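Local coordinates for protein 5-carboxymethyl-2-hydroxymuconate semialdehyde dehydrogenase (Thermus thermophilus, PDB 2D4E) that probably oxidises 5-carboxymethyl-2-hydroxymuconate semialdehyde to the corresponding carboxylic acid, using NAD as the electron acceptor, at residues Glu105-Ala114 with Trp200-Ile211; Val344-Leu353 with Arg388-Val396. All blocks are in the same frame, centred on the assembly; numbering follows the deposited sequence.

Interaction 1: Glu105-Ala114 with Trp200-Ile211; sequences ELAVMECLDA and WSPFTATKLAEI. With NA (sodium ion), chain I.
Asp113, near the C-terminal end of helix 103-114, meets the turn that leads from Trp200 into helix 203-214, in the NAD-binding part of this aldehyde dehydrogenase fold; the axes of 105-114 and 203-211 run nearly antiparallel (159°), 9.3 Å apart at closest approach. The tight part of the contact is here. With chi1 at -155°, CG of Asp113 is swung opposite the main-chain N, which sets the carboxylate over the turn and splits its work. OD1 joins the main-chain O of Asp113 and O of Trp200 on a sodium ion, whose shell is completed by a water, Ser46 and Leu47. OD2 accepts a bent hydrogen bond from Phe203 N (3.2 Å) and another from a water, which also bonds OG1 of Thr204. The two side chains cross at about a right angle, yet the carboxylate plane is turned only 30° from that of the Phe203 ring, whose CD1 is 3.2 Å from Asp113 OD2; Leu22 and Leu55 pack around the same ring.

One turn back, Thr204 OG1 lies against CB of Glu110, whose OE2 accepts from the backbone N of Leu176. Met109 drapes its bent chain over the start of the second helix, with SD 3.5 Å from CB of Lys207, and Leu106 CD1 meets Ile211 CD1 tip to tip.

The side toward Glu105 and Lys207 is more open, its residues partly exposed to solvent. There Lys207, bent at chi2, carries its amine across to Glu105 and makes a long salt bridge to Glu210; His102 holds the other carboxylate oxygen of Glu105. Lys207 NZ meets Glu105 OE1 nearly end-on to the C-O bond, at 2.5 Å.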
# COMPACT_ATOMS: atom_id res chain seq x y z
N GLU C 105 -31.95 -24.54 -7.83
CA GLU C 105 -32.54 -24.94 -6.55
C GLU C 105 -32.44 -23.81 -5.53
O GLU C 105 -33.42 -23.49 -4.85
CB GLU C 105 -31.82 -26.17 -6.00
CG GLU C 105 -31.83 -27.40 -6.90
CD GLU C 105 -30.66 -28.33 -6.63
OE1 GLU C 105 -30.40 -28.65 -5.45
OE2 GLU C 105 -29.99 -28.75 -7.59
N LEU C 106 -31.25 -23.21 -5.41
CA LEU C 106 -31.01 -22.12 -4.47
C LEU C 106 -31.92 -20.92 -4.74
O LEU C 106 -32.50 -20.33 -3.82
CB LEU C 106 -29.53 -21.68 -4.53
CG LEU C 106 -28.52 -22.65 -3.87
CD1 LEU C 106 -27.10 -22.32 -4.32
CD2 LEU C 106 -28.63 -22.55 -2.35
N ALA C 107 -32.05 -20.56 -6.01
CA ALA C 107 -32.90 -19.44 -6.40
C ALA C 107 -34.34 -19.70 -6.01
O ALA C 107 -34.99 -18.87 -5.37
CB ALA C 107 -32.79 -19.19 -7.89
N VAL C 108 -34.86 -20.86 -6.40
CA VAL C 108 -36.24 -21.20 -6.08
C VAL C 108 -36.48 -21.25 -4.58
O VAL C 108 -37.46 -20.71 -4.07
CB VAL C 108 -36.64 -22.56 -6.70
CG1 VAL C 108 -38.03 -22.95 -6.23
CG2 VAL C 108 -36.60 -22.47 -8.22
N MET C 109 -35.57 -21.89 -3.87
CA MET C 109 -35.69 -22.02 -2.43
C MET C 109 -35.79 -20.65 -1.74
O MET C 109 -36.73 -20.40 -0.98
CB MET C 109 -34.49 -22.78 -1.88
CG MET C 109 -34.59 -23.11 -0.41
SD MET C 109 -33.21 -24.15 0.10
CE MET C 109 -33.55 -25.64 -0.83
N GLU C 110 -34.83 -19.78 -2.01
CA GLU C 110 -34.83 -18.46 -1.39
C GLU C 110 -36.01 -17.62 -1.87
O GLU C 110 -36.55 -16.81 -1.11
CB GLU C 110 -33.51 -17.75 -1.68
CG GLU C 110 -33.45 -16.33 -1.14
CD GLU C 110 -32.03 -15.84 -0.94
OE1 GLU C 110 -31.83 -14.61 -0.91
OE2 GLU C 110 -31.12 -16.68 -0.79
N CYS C 111 -36.43 -17.82 -3.11
CA CYS C 111 -37.56 -17.09 -3.65
C CYS C 111 -38.82 -17.44 -2.86
O CYS C 111 -39.54 -16.57 -2.38
CB CYS C 111 -37.74 -17.44 -5.13
SG CYS C 111 -39.22 -16.74 -5.87
N LEU C 112 -39.08 -18.74 -2.73
CA LEU C 112 -40.24 -19.22 -1.99
C LEU C 112 -40.24 -18.78 -0.53
O LEU C 112 -41.27 -18.42 0.02
CB LEU C 112 -40.29 -20.75 -2.03
CG LEU C 112 -40.53 -21.46 -3.36
CD1 LEU C 112 -40.54 -22.96 -3.15
CD2 LEU C 112 -41.86 -21.00 -3.95
N ASP C 113 -39.06 -18.83 0.08
CA ASP C 113 -38.85 -18.51 1.49
C ASP C 113 -38.85 -17.02 1.84
O ASP C 113 -39.39 -16.63 2.88
CB ASP C 113 -37.53 -19.17 1.93
CG ASP C 113 -37.47 -19.45 3.42
OD1 ASP C 113 -38.49 -19.33 4.12
OD2 ASP C 113 -36.37 -19.84 3.90
N ALA C 114 -38.25 -16.19 0.98
CA ALA C 114 -38.14 -14.77 1.27
C ALA C 114 -38.96 -13.79 0.42
O ALA C 114 -38.89 -12.58 0.64
CB ALA C 114 -36.67 -14.36 1.27
N TRP C 200 -36.80 -16.08 9.70
CA TRP C 200 -37.89 -15.93 8.73
C TRP C 200 -37.61 -16.50 7.33
O TRP C 200 -38.51 -16.49 6.48
CB TRP C 200 -38.30 -14.45 8.61
CG TRP C 200 -39.23 -14.00 9.70
CD1 TRP C 200 -39.90 -14.80 10.58
CD2 TRP C 200 -39.63 -12.66 9.98
NE1 TRP C 200 -40.70 -14.03 11.40
CE2 TRP C 200 -40.55 -12.72 11.05
CE3 TRP C 200 -39.30 -11.41 9.44
CZ2 TRP C 200 -41.15 -11.57 11.59
CZ3 TRP C 200 -39.89 -10.26 9.98
CH2 TRP C 200 -40.81 -10.36 11.05
N SER C 201 -36.40 -16.99 7.09
CA SER C 201 -36.02 -17.58 5.79
C SER C 201 -34.78 -18.47 5.99
O SER C 201 -33.73 -18.25 5.39
CB SER C 201 -35.71 -16.47 4.78
OG SER C 201 -34.67 -15.61 5.25
N PRO C 202 -34.92 -19.52 6.80
CA PRO C 202 -33.88 -20.48 7.16
C PRO C 202 -33.42 -21.52 6.13
O PRO C 202 -32.28 -21.98 6.18
CB PRO C 202 -34.47 -21.16 8.38
CG PRO C 202 -35.91 -21.30 7.96
CD PRO C 202 -36.23 -19.96 7.32
N PHE C 203 -34.31 -21.88 5.22
CA PHE C 203 -34.02 -22.93 4.23
C PHE C 203 -32.73 -22.85 3.42
O PHE C 203 -31.98 -23.82 3.35
CB PHE C 203 -35.22 -23.08 3.30
CG PHE C 203 -36.48 -23.41 4.03
CD1 PHE C 203 -37.66 -22.73 3.73
CD2 PHE C 203 -36.48 -24.34 5.06
CE1 PHE C 203 -38.83 -22.99 4.46
CE2 PHE C 203 -37.64 -24.60 5.79
CZ PHE C 203 -38.81 -23.92 5.49
N THR C 204 -32.49 -21.71 2.78
CA THR C 204 -31.30 -21.54 1.96
C THR C 204 -29.99 -21.86 2.70
O THR C 204 -29.05 -22.38 2.10
CB THR C 204 -31.23 -20.10 1.41
OG1 THR C 204 -32.41 -19.83 0.65
CG2 THR C 204 -30.00 -19.93 0.53
N ALA C 205 -29.92 -21.56 3.99
CA ALA C 205 -28.71 -21.82 4.77
C ALA C 205 -28.45 -23.32 4.91
O ALA C 205 -27.31 -23.77 4.79
CB ALA C 205 -28.82 -21.16 6.15
N THR C 206 -29.49 -24.09 5.19
CA THR C 206 -29.32 -25.54 5.31
C THR C 206 -28.86 -26.09 3.97
O THR C 206 -28.04 -27.01 3.91
CB THR C 206 -30.63 -26.22 5.75
OG1 THR C 206 -30.80 -26.08 7.17
CG2 THR C 206 -30.62 -27.70 5.38
N LYS C 207 -29.37 -25.51 2.89
CA LYS C 207 -28.99 -25.94 1.54
C LYS C 207 -27.51 -25.62 1.30
O LYS C 207 -26.77 -26.43 0.73
CB LYS C 207 -29.86 -25.22 0.50
CG LYS C 207 -29.56 -25.62 -0.94
CD LYS C 207 -29.82 -27.11 -1.19
CE LYS C 207 -29.58 -27.45 -2.65
NZ LYS C 207 -29.97 -28.85 -2.98
N LEU C 208 -27.10 -24.44 1.74
CA LEU C 208 -25.72 -24.00 1.60
C LEU C 208 -24.81 -24.98 2.33
O LEU C 208 -23.75 -25.34 1.83
CB LEU C 208 -25.55 -22.59 2.16
CG LEU C 208 -24.13 -22.02 2.17
CD1 LEU C 208 -23.58 -21.99 0.74
CD2 LEU C 208 -24.14 -20.61 2.78
N ALA C 209 -25.23 -25.40 3.52
CA ALA C 209 -24.43 -26.36 4.28
C ALA C 209 -24.28 -27.65 3.48
O ALA C 209 -23.21 -28.26 3.46
CB ALA C 209 -25.08 -26.65 5.62
N GLU C 210 -25.35 -28.06 2.80
CA GLU C 210 -25.30 -29.28 1.99
C GLU C 210 -24.20 -29.13 0.95
O GLU C 210 -23.39 -30.04 0.75
CB GLU C 210 -26.63 -29.53 1.29
CG GLU C 210 -27.78 -29.83 2.24
CD GLU C 210 -29.05 -30.24 1.51
OE1 GLU C 210 -30.10 -30.37 2.17
OE2 GLU C 210 -29.00 -30.44 0.28
N ILE C 211 -24.17 -27.97 0.30
CA ILE C 211 -23.19 -27.69 -0.72
C ILE C 211 -21.77 -27.67 -0.16
O ILE C 211 -20.86 -28.24 -0.75
CB ILE C 211 -23.50 -26.35 -1.42
CG1 ILE C 211 -24.80 -26.50 -2.22
CG2 ILE C 211 -22.34 -25.93 -2.31
CD1 ILE C 211 -25.32 -25.22 -2.82
NA NA I . -40.08 -17.61 4.90
O HOH W 1 -34.15 -19.16 2.41
O HOH W 2 -41.23 -15.85 6.18

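Interaction 2: Val344-Leu353 with Arg388-Val396; sequences VGPLIHPEHL and RGNYLLPTV
Asn390 and Leu347 grip each other through two hydrogen bonds, tying the chain that enters helix 350-365 to the chain that enters strand 395-398 of the mixed sheet in this aldehyde dehydrogenase. Leu347 N gives a short, straight bond to Asn390 O (2.7 Å, 171°), although the donor stands well above the carbonyl plane. In return the side-chain amide sends ND2 to Leu347 O at 3.2 Å; the same nitrogen also bonds Asn52, so the amide is held from two directions. Its OD1 rests against the start of the helix, 3.3 Å from Pro350 CA. A third polar link runs through a water that donates to Gly345 O and accepts from Leu392 N. Beside them, His349 caps the helix, taking the N-H of Glu351 on ND1 in the plane of its ring.

The aromatic part is a CH-pi contact. Pro346 lies alongside Tyr391, and its CB sits over the centre of the ring, 3.5 Å from the centroid and 6° from the normal. CG of Tyr391 is anti to the carbonyl carbon (chi1 -62°), folding the ring back over the proline although CB starts out the other way. A serine here would probably leave the Pro346 ring without its flat partner and open a gap beside Gly345.

The apolar contacts are softer. Leu353 straddles the facing chain, CD1 on Leu392 CB at 3.9 Å and CD2 on the Asn390 backbone, while Val344 CG2 meets Pro394 CG, and the same side chain packs on Phe513 of a second subunit. With backbone polar atoms answered by a main-chain carbonyl, a side-chain amide and a water, the two segments are held in a definite register.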
# COMPACT_ATOMS: atom_id res chain seq x y z
N VAL C 344 -42.70 -6.03 -8.10
CA VAL C 344 -42.71 -5.94 -6.65
C VAL C 344 -43.52 -7.10 -6.08
O VAL C 344 -44.69 -7.28 -6.42
CB VAL C 344 -43.31 -4.59 -6.16
CG1 VAL C 344 -43.67 -4.68 -4.68
CG2 VAL C 344 -42.29 -3.48 -6.36
N GLY C 345 -42.88 -7.88 -5.22
CA GLY C 345 -43.54 -9.01 -4.60
C GLY C 345 -44.01 -8.69 -3.20
O GLY C 345 -44.10 -7.52 -2.83
N PRO C 346 -44.32 -9.71 -2.39
CA PRO C 346 -44.80 -9.53 -1.02
C PRO C 346 -43.67 -9.37 -0.00
O PRO C 346 -42.53 -9.78 -0.25
CB PRO C 346 -45.58 -10.81 -0.77
CG PRO C 346 -44.71 -11.83 -1.46
CD PRO C 346 -44.33 -11.14 -2.76
N LEU C 347 -44.00 -8.76 1.13
CA LEU C 347 -43.03 -8.56 2.19
C LEU C 347 -42.83 -9.90 2.89
O LEU C 347 -43.67 -10.81 2.79
CB LEU C 347 -43.52 -7.49 3.17
CG LEU C 347 -43.76 -6.14 2.49
CD1 LEU C 347 -44.07 -5.08 3.53
CD2 LEU C 347 -42.52 -5.74 1.69
N ILE C 348 -41.72 -10.01 3.61
CA ILE C 348 -41.32 -11.23 4.28
C ILE C 348 -42.29 -11.94 5.23
O ILE C 348 -42.41 -13.17 5.19
CB ILE C 348 -40.00 -10.99 5.06
CG1 ILE C 348 -39.45 -12.31 5.59
CG2 ILE C 348 -40.24 -10.00 6.19
CD1 ILE C 348 -39.07 -13.30 4.49
N HIS C 349 -42.99 -11.19 6.06
CA HIS C 349 -43.86 -11.80 7.05
C HIS C 349 -45.00 -10.85 7.40
O HIS C 349 -44.84 -9.63 7.30
CB HIS C 349 -42.99 -12.10 8.28
CG HIS C 349 -43.64 -12.97 9.31
ND1 HIS C 349 -44.57 -12.50 10.21
CD2 HIS C 349 -43.46 -14.28 9.61
CE1 HIS C 349 -44.93 -13.48 11.02
NE2 HIS C 349 -44.27 -14.57 10.68
N PRO C 350 -46.17 -11.38 7.80
CA PRO C 350 -47.28 -10.49 8.15
C PRO C 350 -46.91 -9.51 9.26
O PRO C 350 -47.40 -8.39 9.29
CB PRO C 350 -48.41 -11.46 8.55
CG PRO C 350 -47.70 -12.75 8.86
CD PRO C 350 -46.60 -12.79 7.83
N GLU C 351 -46.04 -9.93 10.17
CA GLU C 351 -45.62 -9.06 11.25
C GLU C 351 -44.83 -7.88 10.68
O GLU C 351 -44.90 -6.77 11.19
CB GLU C 351 -44.76 -9.82 12.26
CG GLU C 351 -45.56 -10.68 13.23
CD GLU C 351 -44.69 -11.56 14.10
OE1 GLU C 351 -43.57 -11.13 14.45
OE2 GLU C 351 -45.13 -12.68 14.44
N HIS C 352 -44.07 -8.14 9.62
CA HIS C 352 -43.29 -7.08 9.01
C HIS C 352 -44.21 -6.13 8.23
O HIS C 352 -43.94 -4.93 8.15
CB HIS C 352 -42.22 -7.66 8.08
CG HIS C 352 -41.27 -6.63 7.56
ND1 HIS C 352 -40.53 -5.82 8.40
CD2 HIS C 352 -40.96 -6.24 6.30
CE1 HIS C 352 -39.82 -4.97 7.68
NE2 HIS C 352 -40.06 -5.21 6.40
N LEU C 353 -45.28 -6.67 7.67
CA LEU C 353 -46.24 -5.85 6.93
C LEU C 353 -46.94 -4.94 7.93
O LEU C 353 -47.18 -3.76 7.66
CB LEU C 353 -47.27 -6.72 6.20
CG LEU C 353 -48.33 -5.94 5.41
CD1 LEU C 353 -47.65 -5.09 4.33
CD2 LEU C 353 -49.32 -6.91 4.77
N ARG C 388 -54.06 -13.00 0.52
CA ARG C 388 -53.43 -14.07 1.30
C ARG C 388 -51.94 -13.84 1.54
O ARG C 388 -51.35 -14.45 2.43
CB ARG C 388 -53.63 -15.43 0.62
CG ARG C 388 -55.08 -15.78 0.34
CD ARG C 388 -55.96 -15.58 1.57
NE ARG C 388 -55.56 -16.42 2.69
CZ ARG C 388 -56.14 -16.38 3.89
NH1 ARG C 388 -57.13 -15.53 4.12
NH2 ARG C 388 -55.72 -17.18 4.86
N GLY C 389 -51.33 -12.97 0.75
CA GLY C 389 -49.91 -12.69 0.90
C GLY C 389 -49.66 -11.37 1.60
O GLY C 389 -50.60 -10.64 1.92
N ASN C 390 -48.39 -11.04 1.84
CA ASN C 390 -48.04 -9.79 2.51
C ASN C 390 -47.67 -8.70 1.50
O ASN C 390 -46.59 -8.12 1.58
CB ASN C 390 -46.87 -10.05 3.45
CG ASN C 390 -47.09 -11.26 4.32
OD1 ASN C 390 -48.07 -11.33 5.06
ND2 ASN C 390 -46.18 -12.22 4.25
N TYR C 391 -48.58 -8.42 0.57
CA TYR C 391 -48.33 -7.42 -0.46
C TYR C 391 -48.67 -5.98 -0.08
O TYR C 391 -49.78 -5.68 0.37
CB TYR C 391 -49.09 -7.78 -1.74
CG TYR C 391 -48.68 -9.10 -2.36
CD1 TYR C 391 -49.27 -10.31 -1.96
CD2 TYR C 391 -47.71 -9.14 -3.36
CE1 TYR C 391 -48.90 -11.52 -2.55
CE2 TYR C 391 -47.33 -10.35 -3.95
CZ TYR C 391 -47.93 -11.53 -3.54
OH TYR C 391 -47.53 -12.72 -4.12
N LEU C 392 -47.71 -5.09 -0.28
CA LEU C 392 -47.90 -3.68 0.01
C LEU C 392 -47.71 -2.92 -1.29
O LEU C 392 -46.80 -3.22 -2.07
CB LEU C 392 -46.88 -3.18 1.03
CG LEU C 392 -47.08 -1.70 1.39
CD1 LEU C 392 -48.33 -1.54 2.25
CD2 LEU C 392 -45.86 -1.16 2.12
N LEU C 393 -48.57 -1.94 -1.54
CA LEU C 393 -48.46 -1.14 -2.74
C LEU C 393 -47.26 -0.19 -2.62
O LEU C 393 -46.99 0.34 -1.54
CB LEU C 393 -49.73 -0.32 -2.95
CG LEU C 393 -51.04 -1.02 -3.31
CD1 LEU C 393 -52.18 -0.02 -3.19
CD2 LEU C 393 -50.96 -1.58 -4.72
N PRO C 394 -46.51 -0.00 -3.72
CA PRO C 394 -45.38 0.91 -3.64
C PRO C 394 -45.97 2.23 -3.13
O PRO C 394 -47.00 2.69 -3.62
CB PRO C 394 -44.91 0.98 -5.08
CG PRO C 394 -45.10 -0.45 -5.53
CD PRO C 394 -46.48 -0.79 -4.97
N THR C 395 -45.32 2.82 -2.13
CA THR C 395 -45.82 4.04 -1.49
C THR C 395 -44.90 5.26 -1.56
O THR C 395 -43.69 5.14 -1.38
CB THR C 395 -46.13 3.72 -0.00
OG1 THR C 395 -47.03 2.61 0.06
CG2 THR C 395 -46.76 4.92 0.71
N VAL C 396 -45.49 6.43 -1.81
CA VAL C 396 -44.74 7.67 -1.88
C VAL C 396 -45.41 8.77 -1.06
O VAL C 396 -46.60 9.03 -1.22
CB VAL C 396 -44.62 8.21 -3.34
CG1 VAL C 396 -43.82 9.51 -3.34
CG2 VAL C 396 -43.97 7.19 -4.24
O HOH W 3 -45.24 -5.44 -1.23

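Both contacts are buried, but they hold different elements: interaction 1 pairs two helices of the coenzyme-binding part, whereas interaction 2 joins segments that lead into a helix and a strand of the mixed-sheet part. Their chemistry follows from this. Interaction 1 has charged groups at both ends of an apolar middle, a sodium site at one and a salt bridge at the other, partly exposed, one; interaction 2 uses neutral backbone and amide bonds, a proline-aromatic contact and leucines. They meet directly near the sodium: the Trp200 and His349 rings stack, and Ile348 CD1 lies 3.7 Å from the metal-binding Asp113 O. Trp200 also lies close to the bound NAD, so this junction borders the coenzyme pocket.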